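Hypothetical conserved protein (Thermus thermophilus, PDB 3DZM) is of unknown function, but is a major outer-membrane beta-barrel protein that binds calcium. Local coordinates at residues Y104-N110 and D156-Y162; N150-G155 and R207-R213. One frame throughout, in Å; residues are numbered along the deposited sequence.

Contact 1 (Y104-N110 and D156-Y162). With C8E ((hydroxyethyloxy)tri(ethyloxy)octane), chain F.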
loop_
_atom_site.group_PDB
_atom_site.type_symbol
_atom_site.label_atom_id
_atom_site.label_comp_id
_atom_site.label_asym_id
_atom_site.label_seq_id
_atom_site.Cartn_x
_atom_site.Cartn_y
_atom_site.Cartn_z
ATOM N N TYR A 104 9.640 -9.059 11.987
ATOM C CA TYR A 104 9.331 -9.767 10.752
ATOM C C TYR A 104 10.031 -9.088 9.612
ATOM O O TYR A 104 10.338 -7.907 9.690
ATOM C CB TYR A 104 7.785 -9.906 10.493
ATOM C CG TYR A 104 7.069 -8.612 10.276
ATOM C CD1 TYR A 104 7.154 -7.961 9.068
ATOM C CD2 TYR A 104 6.340 -8.027 11.288
ATOM C CE1 TYR A 104 6.506 -6.783 8.854
ATOM C CE2 TYR A 104 5.670 -6.847 11.089
ATOM C CZ TYR A 104 5.750 -6.221 9.861
ATOM O OH TYR A 104 5.129 -4.984 9.645
ATOM N N PHE A 105 10.301 -9.872 8.580
ATOM C CA PHE A 105 10.691 -9.356 7.276
ATOM C C PHE A 105 9.816 -9.972 6.172
ATOM O O PHE A 105 9.283 -11.069 6.300
ATOM C CB PHE A 105 12.151 -9.673 7.002
ATOM C CG PHE A 105 12.418 -11.118 6.859
ATOM C CD1 PHE A 105 12.513 -11.699 5.597
ATOM C CD2 PHE A 105 12.562 -11.921 7.986
ATOM C CE1 PHE A 105 12.753 -13.061 5.465
ATOM C CE2 PHE A 105 12.812 -13.297 7.867
ATOM C CZ PHE A 105 12.897 -13.866 6.603
ATOM N N GLY A 106 9.680 -9.286 5.063
ATOM C CA GLY A 106 8.936 -9.906 3.998
ATOM C C GLY A 106 9.019 -9.270 2.630
ATOM O O GLY A 106 9.671 -8.260 2.403
ATOM N N VAL A 107 8.292 -9.883 1.722
ATOM C CA VAL A 107 8.188 -9.479 0.337
ATOM C C VAL A 107 6.767 -8.883 0.099
ATOM O O VAL A 107 5.808 -9.239 0.777
ATOM C CB VAL A 107 8.493 -10.734 -0.526
ATOM C CG1 VAL A 107 7.319 -11.697 -0.477
ATOM C CG2 VAL A 107 8.847 -10.372 -1.930
ATOM N N ARG A 108 6.639 -7.938 -0.822
ATOM C CA ARG A 108 5.324 -7.315 -1.131
ATOM C C ARG A 108 5.099 -7.211 -2.631
ATOM O O ARG A 108 6.051 -7.129 -3.419
ATOM C CB ARG A 108 5.234 -5.867 -0.638
ATOM C CG ARG A 108 5.267 -5.641 0.821
ATOM C CD ARG A 108 6.591 -6.015 1.399
ATOM N NE ARG A 108 6.310 -6.985 2.449
ATOM C CZ ARG A 108 6.462 -6.699 3.719
ATOM N NH1 ARG A 108 6.186 -7.577 4.645
ATOM N NH2 ARG A 108 6.920 -5.509 4.027
ATOM N N TYR A 109 3.827 -7.203 -3.018
ATOM C CA TYR A 109 3.442 -6.873 -4.386
ATOM C C TYR A 109 2.334 -5.842 -4.310
ATOM O O TYR A 109 1.270 -6.106 -3.758
ATOM C CB TYR A 109 2.995 -8.118 -5.173
ATOM C CG TYR A 109 3.943 -9.280 -5.047
ATOM C CD1 TYR A 109 4.897 -9.512 -6.021
ATOM C CD2 TYR A 109 3.910 -10.150 -3.921
ATOM C CE1 TYR A 109 5.793 -10.600 -5.909
ATOM C CE2 TYR A 109 4.804 -11.232 -3.795
ATOM C CZ TYR A 109 5.737 -11.443 -4.800
ATOM O OH TYR A 109 6.635 -12.470 -4.737
ATOM N N ASN A 110 2.598 -4.660 -4.844
ATOM C CA ASN A 110 1.637 -3.568 -4.822
ATOM C C ASN A 110 0.998 -3.222 -6.152
ATOM O O ASN A 110 1.659 -3.142 -7.204
ATOM C CB ASN A 110 2.318 -2.322 -4.304
ATOM C CG ASN A 110 1.338 -1.269 -3.861
ATOM O OD1 ASN A 110 0.685 -1.409 -2.842
ATOM N ND2 ASN A 110 1.255 -0.194 -4.607
ATOM N N ASP A 156 1.079 -3.072 14.704
ATOM C CA ASP A 156 2.030 -3.354 13.655
ATOM C C ASP A 156 2.672 -2.086 13.133
ATOM O O ASP A 156 1.956 -1.197 12.649
ATOM C CB ASP A 156 1.317 -4.034 12.522
ATOM C CG ASP A 156 2.253 -4.716 11.615
ATOM O OD1 ASP A 156 3.446 -4.639 11.944
ATOM O OD2 ASP A 156 1.818 -5.310 10.595
ATOM N N LEU A 157 4.005 -2.001 13.269
ATOM C CA LEU A 157 4.796 -0.947 12.645
ATOM C C LEU A 157 5.876 -1.505 11.720
ATOM O O LEU A 157 6.691 -2.329 12.141
ATOM C CB LEU A 157 5.467 -0.089 13.702
ATOM C CG LEU A 157 6.166 1.206 13.266
ATOM C CD1 LEU A 157 6.267 2.121 14.442
ATOM C CD2 LEU A 157 7.533 0.947 12.679
ATOM N N GLY A 158 5.878 -1.061 10.466
ATOM C CA GLY A 158 6.912 -1.475 9.539
ATOM C C GLY A 158 7.223 -0.472 8.464
ATOM O O GLY A 158 6.578 0.558 8.365
ATOM N N VAL A 159 8.248 -0.759 7.669
ATOM C CA VAL A 159 8.652 0.117 6.551
ATOM C C VAL A 159 8.883 -0.785 5.365
ATOM O O VAL A 159 9.414 -1.904 5.519
ATOM C CB VAL A 159 9.925 0.946 6.886
ATOM C CG1 VAL A 159 10.472 1.603 5.644
ATOM C CG2 VAL A 159 9.664 2.004 8.065
ATOM N N ASP A 160 8.408 -0.360 4.197
ATOM C CA ASP A 160 8.542 -1.169 2.973
ATOM C C ASP A 160 9.228 -0.301 1.965
ATOM O O ASP A 160 9.010 0.918 1.936
ATOM C CB ASP A 160 7.185 -1.571 2.385
ATOM C CG ASP A 160 6.448 -2.594 3.224
ATOM O OD1 ASP A 160 7.127 -3.192 4.059
ATOM O OD2 ASP A 160 5.199 -2.795 3.054
ATOM N N TYR A 161 10.038 -0.920 1.123
ATOM C CA TYR A 161 10.596 -0.214 -0.013
ATOM C C TYR A 161 10.113 -0.851 -1.319
ATOM O O TYR A 161 10.154 -2.066 -1.459
ATOM C CB TYR A 161 12.120 -0.224 0.018
ATOM C CG TYR A 161 12.680 0.445 -1.207
ATOM C CD1 TYR A 161 12.634 1.831 -1.338
ATOM C CD2 TYR A 161 13.203 -0.295 -2.262
ATOM C CE1 TYR A 161 13.110 2.451 -2.442
ATOM C CE2 TYR A 161 13.702 0.338 -3.400
ATOM C CZ TYR A 161 13.652 1.708 -3.470
ATOM O OH TYR A 161 14.131 2.364 -4.574
ATOM N N TYR A 162 9.690 -0.027 -2.278
ATOM C CA TYR A 162 9.306 -0.511 -3.614
ATOM C C TYR A 162 10.223 -0.062 -4.750
ATOM O O TYR A 162 10.589 1.104 -4.864
ATOM C CB TYR A 162 7.866 -0.116 -3.938
ATOM C CG TYR A 162 6.842 -0.843 -3.096
ATOM C CD1 TYR A 162 6.376 -2.094 -3.476
ATOM C CD2 TYR A 162 6.360 -0.294 -1.905
ATOM C CE1 TYR A 162 5.446 -2.763 -2.720
ATOM C CE2 TYR A 162 5.418 -0.967 -1.138
ATOM C CZ TYR A 162 4.972 -2.200 -1.556
ATOM O OH TYR A 162 4.047 -2.890 -0.833
HETATM C C1 C8E F . 14.368 -2.676 2.461
HETATM C C2 C8E F . 15.780 -2.548 1.844
HETATM C C3 C8E F . 15.889 -2.358 0.313
HETATM C C4 C8E F . 17.026 -1.404 -0.095
HETATM C C5 C8E F . 16.628 -0.190 -0.967
HETATM C C6 C8E F . 17.746 0.404 -1.854
HETATM C C7 C8E F . 17.234 1.109 -3.123
HETATM C C8 C8E F . 18.171 1.028 -4.345
HETATM O O9 C8E F . 17.491 0.813 -5.583
HETATM C C10 C8E F . 16.540 1.821 -5.922
HETATM C C11 C8E F . 15.681 1.520 -7.174
HETATM O O12 C8E F . 14.366 2.095 -7.118
HETATM C C13 C8E F . 14.145 3.246 -7.931
HETATM C C14 C8E F . 13.320 4.347 -7.236
HETATM O O15 C8E F . 12.055 4.533 -7.868
HETATM C C16 C8E F . 11.566 5.867 -7.993
HETATM C C17 C8E F . 10.601 6.269 -6.866
HETATM O O18 C8E F . 9.896 7.486 -7.093
HETATM C C19 C8E F . 8.483 7.298 -7.072
HETATM C C20 C8E F . 7.650 8.578 -7.262
HETATM O O21 C8E F . 6.886 8.513 -8.463
#
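The ring of Y162 lies across the side chains of R108 and N110, its CE1 3.5 Å from CB of N110 and its OH 3.2 Å from CB of R108. This is the inside of an outer-membrane beta-barrel: strands 100-117 and 151-172 are not neighbours but flank strand 127-148, and side chains pointing inward bridge the 8.4 Å between the axes of the two segments. R108 and N110 come from strand 100-117, D160 and Y162 from strand 151-172. Polar ends buried here are tied to further strands: Y162 OH to Y20, N110 to T83 and N81. R108 forms a salt bridge with D160 through NH2 and OD1, although those atoms sit too close in the model for their placing to be sure; its NH1 has a second carboxylate in D87, and OD2 of D160 is bonded to Y20. At the other end, Y104 has CG between its backbone N and carbonyl carbon (chi1 65°), which brings the hydroxyl end of the ring to D156, and R43 adds a cation-pi contact. With an alanine at Y104, D156 would probably lose its hydroxyl partner, and R43 the ring beside it. R43 also pairs with OD2 of D156, while K205 NZ bonds to Y104 OH. On the outer surface, the detergent chain of C8E runs over one face of Y161. Ring and carboxylate planes of Y104 and D156 stand 71° apart, and Y104 OH donates to OD1 of D156 on its syn side at 2.9 Å, 22° out of the carboxylate plane.

Contact 2 (N150-G155 and R207-R213)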
loop_
_atom_site.group_PDB
_atom_site.type_symbol
_atom_site.label_atom_id
_atom_site.label_comp_id
_atom_site.label_asym_id
_atom_site.label_seq_id
_atom_site.Cartn_x
_atom_site.Cartn_y
_atom_site.Cartn_z
ATOM N N ASN A 150 -9.378 -16.408 22.378
ATOM C CA ASN A 150 -9.213 -16.495 20.922
ATOM C C ASN A 150 -9.101 -15.154 20.242
ATOM O O ASN A 150 -9.216 -15.065 19.030
ATOM C CB ASN A 150 -10.349 -17.293 20.287
ATOM C CG ASN A 150 -10.270 -18.760 20.626
ATOM O OD1 ASN A 150 -9.172 -19.307 20.768
ATOM N ND2 ASN A 150 -11.424 -19.407 20.782
ATOM N N LEU A 151 -8.866 -14.107 21.026
ATOM C CA LEU A 151 -8.824 -12.754 20.492
ATOM C C LEU A 151 -7.666 -11.973 21.094
ATOM O O LEU A 151 -7.528 -11.906 22.306
ATOM C CB LEU A 151 -10.138 -12.030 20.781
ATOM C CG LEU A 151 -10.315 -10.676 20.105
ATOM C CD1 LEU A 151 -10.861 -10.877 18.708
ATOM C CD2 LEU A 151 -11.240 -9.831 20.922
ATOM N N SER A 152 -6.805 -11.405 20.253
ATOM C CA SER A 152 -5.772 -10.501 20.767
ATOM C C SER A 152 -5.734 -9.190 20.033
ATOM O O SER A 152 -6.073 -9.113 18.855
ATOM C CB SER A 152 -4.366 -11.128 20.792
ATOM O OG SER A 152 -4.230 -12.138 19.836
ATOM N N LEU A 153 -5.346 -8.159 20.774
ATOM C CA LEU A 153 -5.018 -6.876 20.212
ATOM C C LEU A 153 -3.694 -7.000 19.462
ATOM O O LEU A 153 -2.766 -7.651 19.936
ATOM C CB LEU A 153 -4.905 -5.856 21.337
ATOM C CG LEU A 153 -5.255 -4.462 20.844
ATOM C CD1 LEU A 153 -6.653 -4.488 20.241
ATOM C CD2 LEU A 153 -5.155 -3.462 21.969
ATOM N N VAL A 154 -3.617 -6.421 18.270
ATOM C CA VAL A 154 -2.396 -6.486 17.474
ATOM C C VAL A 154 -1.956 -5.103 17.018
ATOM O O VAL A 154 -2.747 -4.347 16.494
ATOM C CB VAL A 154 -2.560 -7.343 16.232
ATOM C CG1 VAL A 154 -1.284 -7.315 15.455
ATOM C CG2 VAL A 154 -2.904 -8.752 16.592
ATOM N N GLY A 155 -0.681 -4.797 17.226
ATOM C CA GLY A 155 -0.070 -3.558 16.784
ATOM C C GLY A 155 0.990 -3.886 15.744
ATOM O O GLY A 155 1.714 -4.873 15.857
ATOM N N ARG A 207 -0.380 0.130 11.932
ATOM C CA ARG A 207 -1.754 -0.367 12.058
ATOM C C ARG A 207 -2.115 -0.885 13.453
ATOM O O ARG A 207 -1.266 -1.478 14.110
ATOM C CB ARG A 207 -2.043 -1.469 11.038
ATOM C CG ARG A 207 -2.120 -1.029 9.613
ATOM C CD ARG A 207 -2.524 -2.210 8.717
ATOM N NE ARG A 207 -2.472 -1.882 7.293
ATOM C CZ ARG A 207 -1.590 -2.389 6.436
ATOM N NH1 ARG A 207 -0.679 -3.263 6.851
ATOM N NH2 ARG A 207 -1.614 -2.015 5.158
ATOM N N LEU A 208 -3.375 -0.653 13.880
ATOM C CA LEU A 208 -3.991 -1.345 15.024
ATOM C C LEU A 208 -5.049 -2.279 14.507
ATOM O O LEU A 208 -5.704 -1.980 13.520
ATOM C CB LEU A 208 -4.615 -0.398 16.029
ATOM C CG LEU A 208 -3.625 0.631 16.560
ATOM C CD1 LEU A 208 -4.291 1.639 17.489
ATOM C CD2 LEU A 208 -2.434 -0.069 17.238
ATOM N N GLY A 209 -5.198 -3.425 15.160
ATOM C CA GLY A 209 -6.172 -4.400 14.728
ATOM C C GLY A 209 -6.312 -5.529 15.712
ATOM O O GLY A 209 -5.824 -5.439 16.818
ATOM N N ALA A 210 -6.987 -6.593 15.302
ATOM C CA ALA A 210 -7.260 -7.705 16.181
ATOM C C ALA A 210 -7.066 -9.002 15.436
ATOM O O ALA A 210 -7.219 -9.036 14.225
ATOM C CB ALA A 210 -8.694 -7.603 16.702
ATOM N N ALA A 211 -6.727 -10.069 16.151
ATOM C CA ALA A 211 -6.602 -11.381 15.521
ATOM C C ALA A 211 -7.453 -12.392 16.254
ATOM O O ALA A 211 -7.416 -12.467 17.477
ATOM C CB ALA A 211 -5.175 -11.829 15.486
ATOM N N TYR A 212 -8.220 -13.161 15.490
ATOM C CA TYR A 212 -9.113 -14.162 16.040
ATOM C C TYR A 212 -8.539 -15.535 15.737
ATOM O O TYR A 212 -8.326 -15.855 14.577
ATOM C CB TYR A 212 -10.519 -14.010 15.424
ATOM C CG TYR A 212 -11.506 -15.018 15.950
ATOM C CD1 TYR A 212 -11.984 -14.922 17.255
ATOM C CD2 TYR A 212 -11.934 -16.084 15.170
ATOM C CE1 TYR A 212 -12.872 -15.851 17.779
ATOM C CE2 TYR A 212 -12.833 -17.026 15.680
ATOM C CZ TYR A 212 -13.299 -16.902 16.996
ATOM O OH TYR A 212 -14.188 -17.818 17.541
ATOM N N ARG A 213 -8.264 -16.327 16.774
ATOM C CA ARG A 213 -7.639 -17.646 16.595
ATOM C C ARG A 213 -8.632 -18.713 16.201
ATOM O O ARG A 213 -9.825 -18.491 16.266
ATOM C CB ARG A 213 -6.860 -18.100 17.844
ATOM C CG ARG A 213 -6.149 -19.463 17.697
ATOM C CD ARG A 213 -5.176 -19.735 18.848
ATOM N NE ARG A 213 -4.355 -18.551 19.131
ATOM C CZ ARG A 213 -3.118 -18.345 18.673
ATOM N NH1 ARG A 213 -2.530 -19.254 17.914
ATOM N NH2 ARG A 213 -2.462 -17.229 18.981
#
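N150 lays its CB against the ring of Y212, 3.8 Å from CE1, and its carbonyl O takes a hydrogen bond from the backbone N of R213 at 2.8 Å. The same oxygen also lies near the Y212 CA, a CA-H...O contact. L151, opposite Y212 in a non-hydrogen-bonded pair, brings CD1 to the edge of that ring, 4.4 Å from CD1 of Y212; with CG anti to the backbone N (chi1 -171°) the same methyl also comes near CB of A210. S152 and A211 form a hydrogen-bonded pair, each N bonded to the other's O. Such alternation marks an antiparallel seam of the barrel wall, here between strand 151-172 and strand 202-213, the latter bonded on its far edge to strand 10-17, which closes the cylinder. L151, L153, A210 and Y212 face one way, an apolar surface consistent with lipid contact, while S152, V154 and A211 lie on the other face, which continues the inward side of D156. L153 reaches across with CD1, 3.6 Å from the carbonyl O of G209. V154 is paired with G209 through two backbone hydrogen bonds. Its CG2 packs on CB of A211 at 4.0 Å, in a patch bordered by E14 and R142. Finally G155, facing L208, sets its CA 3.6 Å from the carbonyl O of R207 and 4.2 Å from CD2 of L208.

In the fold
Strand 151-172 serves both contacts in turn: residues 150-155 zip onto strand 202-213 in contact 2, and the very next residues, 156-162, reach over the inner face of strand 127-148 to strand 100-117 in contact 1. The centres lie 19 Å apart, yet the two meet directly, since D156 O is 2.8 Å from R207 N, a probable hydrogen bond that continues the seam. One contact thus shows the wall being built edge to edge, the other the inward side chains joining strands that are not neighbours. Neither lies at the calcium site. Detergent touches contact 1 at Y161, whereas the side chain of R207 in contact 2 is about 10 Å from a bound C8E.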